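Local coordinates for carbohydrate binding module family 33 and 10 domain protein (Teredinibacter turnerae, PDB 6RW7) that is an AA10 lytic polysaccharide monooxygenase, a copper enzyme that probably binds and oxidatively cleaves cellulose, represented here by its catalytic domain, at residues Q11-N22 against N42-V51. Residues are numbered along the deposited sequence; the frame is centred on the assembly and turned at random.
Sequences QQHCGAEQKPDN and NSHWYNFMSV
The ring of Phe-48 lies flat against the backbone of helix 10-17, one face over Gly-15 and Ala-16: Ala-16 N sits 3.5 Å above the ring centre, and Gly-15 C comes within 3.4 Å of Phe-48 CD2. With chi1 at 57°, CG stands between the backbone N and the carbonyl carbon, which turns the ring face onto the peptide; Met-49 CE covers the opposite face. A side chain on Gly-15 would run into Phe-48 CB, and the Gly-15 backbone angles by themselves call for glycine. An alanine in place of Phe-48 would remove the ring and is likely to open a gap over the Gly-15 to Ala-16 peptide.

On the Cys-14 side, Trp-45 meets the helix with its six-membered ring: the edge carries Cys-14 O near the ring plane, while CZ3 touches Cys-14 CB at 3.8 Å. The pyrrole end takes Pro-20, whose CG is 3.5 Å from Trp-45 CD1. Tyr-46 is met over one face by Lys-19 CD, a CH-pi contact 4.0 Å from the centroid. Its hydroxyl donates to Asp-21 OD1 at 2.6 Å, on the syn side of a carboxylate turned 79° from the ring, but this bond is tentative, since it belongs to one of two conformers of Asp-21. Lys-19 bends at chi4 (-67°), bringing NZ to Gly-15 O at 2.6 Å, nearly in line with the carbonyl.

At the far end, Gln-11 NE2 reaches Phe-48 O only weakly (3.5 Å); a water accepts firmly from Val-51 N and links only weakly to Gln-11 NE2 and Phe-48 O, and the amide's stronger partners are Ser-197 and Phe-196. Cys-14 is also tied to Cys-28. The contact thus joins the short helix after strand 3-6 to the loop before strand 52-54, within the helical insertion, commonly called loop 2, that flanks the beta-sandwich core of AA10 enzymes.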
ATOM      1  N   GLN A  11      -3.070  -6.097  -0.969  1.00  9.17           N
ATOM      2  CA  GLN A  11      -2.932  -7.148   0.069  1.00  9.38           C
ATOM      3  C   GLN A  11      -4.277  -7.458   0.729  1.00  9.31           C
ATOM      4  O   GLN A  11      -4.487  -8.607   1.154  1.00 10.16           O
ATOM      5  CB  GLN A  11      -1.956  -6.665   1.133  1.00  9.23           C
ATOM      6  CG  GLN A  11      -0.558  -6.475   0.591  1.00  9.42           C
ATOM      7  CD  GLN A  11      -0.053  -5.087   0.837  1.00  9.77           C
ATOM      8  OE1 GLN A  11      -0.586  -4.135   0.262  1.00 10.07           O
ATOM      9  NE2 GLN A  11       1.006  -4.975   1.635  1.00 10.56           N
ATOM     10  N   GLN A  12      -5.164  -6.482   0.825  1.00  8.81           N
ATOM     11  CA  GLN A  12      -6.514  -6.692   1.388  1.00  9.06           C
ATOM     12  C   GLN A  12      -7.307  -7.581   0.427  1.00  9.13           C
ATOM     13  O   GLN A  12      -7.928  -8.553   0.861  1.00  9.47           O
ATOM     14  CB  GLN A  12      -7.211  -5.350   1.632  1.00  9.17           C
ATOM     15  CG  GLN A  12      -8.647  -5.520   2.099  1.00  9.81           C
ATOM     16  CD  GLN A  12      -8.762  -6.191   3.448  1.00 10.36           C
ATOM     17  OE1 GLN A  12      -7.989  -5.899   4.356  1.00 11.34           O
ATOM     18  NE2 GLN A  12      -9.775  -7.037   3.642  1.00 11.39           N
ATOM     19  N   HIS A  13      -7.336  -7.226  -0.842  1.00  9.02           N
ATOM     20  CA  HIS A  13      -8.087  -8.018  -1.842  1.00  9.77           C
ATOM     21  C   HIS A  13      -7.476  -9.412  -1.986  1.00 10.02           C
ATOM     22  O   HIS A  13      -8.236 -10.386  -1.994  1.00 10.75           O
ATOM     23  CB  HIS A  13      -8.044  -7.378  -3.228  1.00  9.78           C
ATOM     24  CG  HIS A  13      -8.766  -6.084  -3.380  1.00 10.40           C
ATOM     25  ND1 HIS A  13     -10.125  -5.977  -3.268  1.00 10.54           N
ATOM     26  CD2 HIS A  13      -8.306  -4.864  -3.713  1.00 10.22           C
ATOM     27  CE1 HIS A  13     -10.485  -4.730  -3.539  1.00 10.75           C
ATOM     28  NE2 HIS A  13      -9.376  -4.019  -3.801  1.00 11.12           N
ATOM     29  N   CYS A  14      -6.162  -9.466  -2.220  1.00 10.30           N
ATOM     30  CA  CYS A  14      -5.433 -10.680  -2.648  1.00 10.54           C
ATOM     31  C   CYS A  14      -4.421 -10.986  -1.553  1.00  9.97           C
ATOM     32  O   CYS A  14      -3.342 -10.420  -1.588  1.00 10.36           O
ATOM     33  CB  CYS A  14      -4.796 -10.513  -4.028  1.00 10.58           C
ATOM     34  SG  CYS A  14      -5.862  -9.718  -5.272  1.00 11.40           S
ATOM     35  N   GLY A  15      -4.835 -11.800  -0.587  1.00 10.11           N
ATOM     36  CA  GLY A  15      -4.126 -11.922   0.697  1.00 10.43           C
ATOM     37  C   GLY A  15      -5.129 -12.053   1.812  1.00 10.17           C
ATOM     38  O   GLY A  15      -5.533 -13.188   2.147  1.00 10.92           O
ATOM     39  N   ALA A  16      -5.593 -10.935   2.351  1.00 10.23           N
ATOM     40  CA  ALA A  16      -6.512 -10.983   3.505  1.00 10.16           C
ATOM     41  C   ALA A  16      -7.816 -11.667   3.081  1.00 11.59           C
ATOM     42  O   ALA A  16      -8.320 -12.517   3.827  1.00 13.31           O
ATOM     43  CB  ALA A  16      -6.734  -9.604   4.064  1.00 11.76           C
ATOM     44  N   GLU A  17      -8.358 -11.288   1.933  1.00 11.39           N
ATOM     45  CA  GLU A  17      -9.660 -11.806   1.469  1.00 11.84           C
ATOM     46  C   GLU A  17      -9.442 -13.043   0.598  1.00 12.66           C
ATOM     47  O   GLU A  17      -9.742 -14.137   1.052  1.00 16.65           O
ATOM     48  CB  GLU A  17     -10.430 -10.723   0.731  1.00 12.10           C
ATOM     49  CG  GLU A  17     -10.880  -9.609   1.635  1.00 13.53           C
ATOM     50  CD  GLU A  17     -11.645  -8.504   0.930  1.00 15.57           C
ATOM     51  OE1 GLU A  17     -12.234  -8.791  -0.175  1.00 16.60           O
ATOM     52  OE2 GLU A  17     -11.658  -7.368   1.469  1.00 15.69           O
ATOM     53  N   GLN A  18      -8.930 -12.895  -0.610  1.00 12.60           N
ATOM     54  CA  GLN A  18      -8.842 -14.022  -1.564  1.00 12.60           C
ATOM     55  C   GLN A  18      -7.472 -14.678  -1.436  1.00 11.84           C
ATOM     56  O   GLN A  18      -6.446 -13.969  -1.401  1.00 11.27           O
ATOM     57  CB  GLN A  18      -9.092 -13.552  -2.992  1.00 12.90           C
ATOM     58  CG  GLN A  18     -10.457 -12.912  -3.192  1.00 13.43           C
ATOM     59  CD  GLN A  18     -11.533 -13.946  -2.957  1.00 14.22           C
ATOM     60  OE1 GLN A  18     -11.395 -15.117  -3.345  1.00 14.22           O
ATOM     61  NE2 GLN A  18     -12.593 -13.546  -2.277  1.00 14.00           N
ATOM     62  N   LYS A  19      -7.473 -16.010  -1.377  1.00 13.37           N
ATOM     63  CA  LYS A  19      -6.251 -16.840  -1.386  1.00 14.16           C
ATOM     64  C   LYS A  19      -6.251 -17.684  -2.652  1.00 12.78           C
ATOM     65  O   LYS A  19      -7.302 -18.167  -3.089  1.00 13.28           O
ATOM     66  CB  LYS A  19      -6.191 -17.813  -0.211  1.00 17.41           C
ATOM     67  CG  LYS A  19      -6.420 -17.238   1.173  1.00 20.10           C
ATOM     68  CD  LYS A  19      -5.289 -16.378   1.598  1.00 20.71           C
ATOM     69  CE  LYS A  19      -5.324 -16.100   3.082  1.00 21.16           C
ATOM     70  NZ  LYS A  19      -6.492 -15.269   3.426  1.00 21.99           N
ATOM     71  N   PRO A  20      -5.086 -17.861  -3.286  1.00 11.96           N
ATOM     72  CA  PRO A  20      -5.054 -18.467  -4.613  1.00 12.14           C
ATOM     73  C   PRO A  20      -5.410 -19.957  -4.628  1.00 12.26           C
ATOM     74  O   PRO A  20      -5.828 -20.467  -5.678  1.00 12.65           O
ATOM     75  CB  PRO A  20      -3.609 -18.239  -5.074  1.00 12.47           C
ATOM     76  CG  PRO A  20      -2.828 -18.105  -3.780  1.00 12.74           C
ATOM     77  CD  PRO A  20      -3.764 -17.389  -2.834  1.00 12.32           C
ATOM     78  N   ASP A  21      -5.273 -20.634  -3.496  1.00 12.70           N
ATOM     79  CA  ASP A  21      -5.574 -22.086  -3.436  0.50 13.45           C
ATOM     80  C   ASP A  21      -7.073 -22.307  -3.164  1.00 13.68           C
ATOM     81  O   ASP A  21      -7.505 -23.471  -3.217  1.00 14.72           O
ATOM     82  CB  ASP A  21      -4.604 -22.806  -2.490  0.50 14.00           C
ATOM     83  CG  ASP A  21      -4.266 -22.110  -1.176  0.50 15.02           C
ATOM     84  OD1 ASP A  21      -4.465 -20.876  -1.058  0.50 14.97           O
ATOM     85  OD2 ASP A  21      -3.762 -22.813  -0.284  0.50 18.60           O
ATOM     86  N   ASN A  22      -7.865 -21.264  -2.939  1.00 13.55           N
ATOM     87  CA  ASN A  22      -9.311 -21.455  -2.629  0.50 13.70           C
ATOM     88  C   ASN A  22     -10.072 -20.142  -2.769  1.00 13.60           C
ATOM     89  O   ASN A  22     -10.786 -19.711  -1.865  1.00 14.89           O
ATOM     90  CB  ASN A  22      -9.524 -22.079  -1.247  0.50 14.66           C
ATOM     91  CG  ASN A  22      -9.221 -21.138  -0.102  0.50 15.71           C
ATOM     92  OD1 ASN A  22      -8.434 -20.201  -0.240  0.50 16.05           O
ATOM     93  ND2 ASN A  22      -9.881 -21.366   1.023  0.50 17.48           N
ATOM     94  N   ASN A  42       2.002 -19.843  -5.003  1.00 12.03           N
ATOM     95  CA  ASN A  42       0.709 -19.544  -4.357  1.00 11.80           C
ATOM     96  C   ASN A  42       0.912 -19.213  -2.876  1.00 10.85           C
ATOM     97  O   ASN A  42       0.172 -18.367  -2.347  1.00 10.53           O
ATOM     98  CB  ASN A  42      -0.249 -20.715  -4.507  1.00 11.53           C
ATOM     99  CG  ASN A  42      -1.024 -20.733  -5.810  1.00 12.38           C
ATOM    100  OD1 ASN A  42      -0.986 -19.796  -6.595  1.00 11.41           O
ATOM    101  ND2 ASN A  42      -1.845 -21.760  -5.976  1.00 14.53           N
ATOM    102  N   SER A  43       1.808 -19.916  -2.197  1.00 10.98           N
ATOM    103  CA  SER A  43       1.954 -19.759  -0.733  1.00 11.05           C
ATOM    104  C   SER A  43       2.418 -18.336  -0.407  1.00 10.54           C
ATOM    105  O   SER A  43       2.186 -17.874   0.717  1.00 10.42           O
ATOM    106  CB  SER A  43       2.879 -20.788  -0.171  1.00 11.68           C
ATOM    107  OG  SER A  43       4.182 -20.584  -0.679  1.00 13.43           O
ATOM    108  N   HIS A  44       3.045 -17.648  -1.352  1.00 10.52           N
ATOM    109  CA  HIS A  44       3.594 -16.299  -1.074  1.00 10.06           C
ATOM    110  C   HIS A  44       2.490 -15.317  -0.646  1.00 10.25           C
ATOM    111  O   HIS A  44       2.789 -14.345   0.116  1.00  9.77           O
ATOM    112  CB  HIS A  44       4.352 -15.776  -2.289  1.00 10.76           C
ATOM    113  CG  HIS A  44       5.607 -16.524  -2.548  1.00 11.55           C
ATOM    114  ND1 HIS A  44       6.363 -16.315  -3.673  1.00 12.57           N
ATOM    115  CD2 HIS A  44       6.248 -17.456  -1.813  1.00 13.15           C
ATOM    116  CE1 HIS A  44       7.438 -17.086  -3.612  1.00 13.93           C
ATOM    117  NE2 HIS A  44       7.399 -17.780  -2.479  1.00 14.29           N
ATOM    118  N   TRP A  45       1.262 -15.504  -1.141  1.00  9.92           N
ATOM    119  CA  TRP A  45       0.139 -14.564  -0.877  1.00  9.92           C
ATOM    120  C   TRP A  45      -0.288 -14.652   0.590  1.00  9.96           C
ATOM    121  O   TRP A  45      -0.947 -13.736   1.091  1.00 10.30           O
ATOM    122  CB  TRP A  45      -1.032 -14.824  -1.817  1.00  9.77           C
ATOM    123  CG  TRP A  45      -0.698 -14.706  -3.265  1.00  9.62           C
ATOM    124  CD1 TRP A  45      -0.279 -15.704  -4.091  1.00 10.31           C
ATOM    125  CD2 TRP A  45      -0.809 -13.522  -4.080  1.00  9.60           C
ATOM    126  NE1 TRP A  45      -0.061 -15.215  -5.349  1.00  9.77           N
ATOM    127  CE2 TRP A  45      -0.399 -13.887  -5.379  1.00  9.63           C
ATOM    128  CE3 TRP A  45      -1.190 -12.197  -3.851  1.00  9.61           C
ATOM    129  CZ2 TRP A  45      -0.389 -12.993  -6.439  1.00  9.92           C
ATOM    130  CZ3 TRP A  45      -1.212 -11.316  -4.908  1.00  9.93           C
ATOM    131  CH2 TRP A  45      -0.767 -11.694  -6.176  1.00 10.46           C
ATOM    132  N   TYR A  46       0.099 -15.711   1.292  1.00 10.34           N
ATOM    133  CA  TYR A  46      -0.165 -15.827   2.745  1.00 11.13           C
ATOM    134  C   TYR A  46       0.678 -14.809   3.519  1.00 10.05           C
ATOM    135  O   TYR A  46       0.340 -14.507   4.663  1.00 10.39           O
ATOM    136  CB  TYR A  46       0.012 -17.270   3.220  1.00 12.62           C
ATOM    137  CG  TYR A  46      -1.128 -18.138   2.760  1.00 14.27           C
ATOM    138  CD1 TYR A  46      -1.234 -18.564   1.441  1.00 16.25           C
ATOM    139  CD2 TYR A  46      -2.175 -18.430   3.612  1.00 16.50           C
ATOM    140  CE1 TYR A  46      -2.320 -19.313   1.002  1.00 18.50           C
ATOM    141  CE2 TYR A  46      -3.248 -19.199   3.200  1.00 17.82           C
ATOM    142  CZ  TYR A  46      -3.331 -19.638   1.890  1.00 19.48           C
ATOM    143  OH  TYR A  46      -4.406 -20.393   1.484  1.00 21.54           O
ATOM    144  N   ASN A  47       1.744 -14.282   2.919  1.00 10.00           N
ATOM    145  CA  ASN A  47       2.610 -13.243   3.539  1.00  9.96           C
ATOM    146  C   ASN A  47       2.177 -11.841   3.102  1.00  9.52           C
ATOM    147  O   ASN A  47       3.021 -10.953   2.971  1.00 10.51           O
ATOM    148  CB  ASN A  47       4.091 -13.506   3.227  1.00 11.10           C
ATOM    149  CG  ASN A  47       4.840 -14.017   4.430  1.00 10.63           C
ATOM    150  OD1 ASN A  47       5.673 -14.929   4.308  1.00 14.87           O
ATOM    151  ND2 ASN A  47       4.554 -13.452   5.573  1.00  8.58           N
ATOM    152  N   PHE A  48       0.871 -11.633   2.973  1.00  9.09           N
ATOM    153  CA  PHE A  48       0.325 -10.348   2.495  1.00  9.44           C
ATOM    154  C   PHE A  48       0.635  -9.238   3.499  1.00  9.53           C
ATOM    155  O   PHE A  48       0.597  -8.049   3.153  1.00 10.40           O
ATOM    156  CB  PHE A  48      -1.179 -10.446   2.281  1.00  9.04           C
ATOM    157  CG  PHE A  48      -2.013 -10.855   3.459  1.00  8.96           C
ATOM    158  CD1 PHE A  48      -2.522  -9.911   4.329  1.00  8.91           C
ATOM    159  CD2 PHE A  48      -2.339 -12.180   3.676  1.00  8.83           C
ATOM    160  CE1 PHE A  48      -3.353 -10.280   5.379  1.00  9.02           C
ATOM    161  CE2 PHE A  48      -3.169 -12.546   4.722  1.00  8.90           C
ATOM    162  CZ  PHE A  48      -3.662 -11.602   5.579  1.00  9.28           C
ATOM    163  N   MET A  49       0.951  -9.584   4.745  1.00  9.54           N
ATOM    164  CA  MET A  49       1.255  -8.597   5.814  1.00  9.76           C
ATOM    165  C   MET A  49       2.756  -8.285   5.879  1.00 10.57           C
ATOM    166  O   MET A  49       3.180  -7.585   6.811  1.00 11.14           O
ATOM    167  CB  MET A  49       0.766  -9.101   7.171  1.00  9.82           C
ATOM    168  CG  MET A  49       1.510 -10.269   7.746  1.00 10.21           C
ATOM    169  SD  MET A  49       1.330 -11.868   6.896  1.00 10.37           S
ATOM    170  CE  MET A  49      -0.404 -12.219   7.201  1.00 10.01           C
ATOM    171  N   SER A  50       3.543  -8.808   4.947  1.00 11.24           N
ATOM    172  CA  SER A  50       5.018  -8.844   5.104  1.00 10.73           C
ATOM    173  C   SER A  50       5.730  -8.196   3.926  1.00 10.78           C
ATOM    174  O   SER A  50       6.788  -8.705   3.552  1.00  9.78           O
ATOM    175  CB  SER A  50       5.470 -10.258   5.303  1.00 11.27           C
ATOM    176  OG  SER A  50       4.723 -10.871   6.341  1.00 12.70           O
ATOM    177  N   VAL A  51       5.185  -7.116   3.365  1.00 10.14           N
ATOM    178  CA  VAL A  51       5.948  -6.348   2.347  1.00 10.00           C
ATOM    179  C   VAL A  51       6.802  -5.363   3.144  1.00  9.91           C
ATOM    180  O   VAL A  51       6.249  -4.368   3.644  1.00  9.63           O
ATOM    181  CB  VAL A  51       5.061  -5.650   1.306  1.00  9.97           C
ATOM    182  CG1 VAL A  51       5.953  -5.078   0.228  1.00 10.56           C
ATOM    183  CG2 VAL A  51       4.036  -6.593   0.689  1.00  9.92           C
TER
HETATM  184  O   HOH W   1       2.750  -5.660   3.914  1.00 19.65           O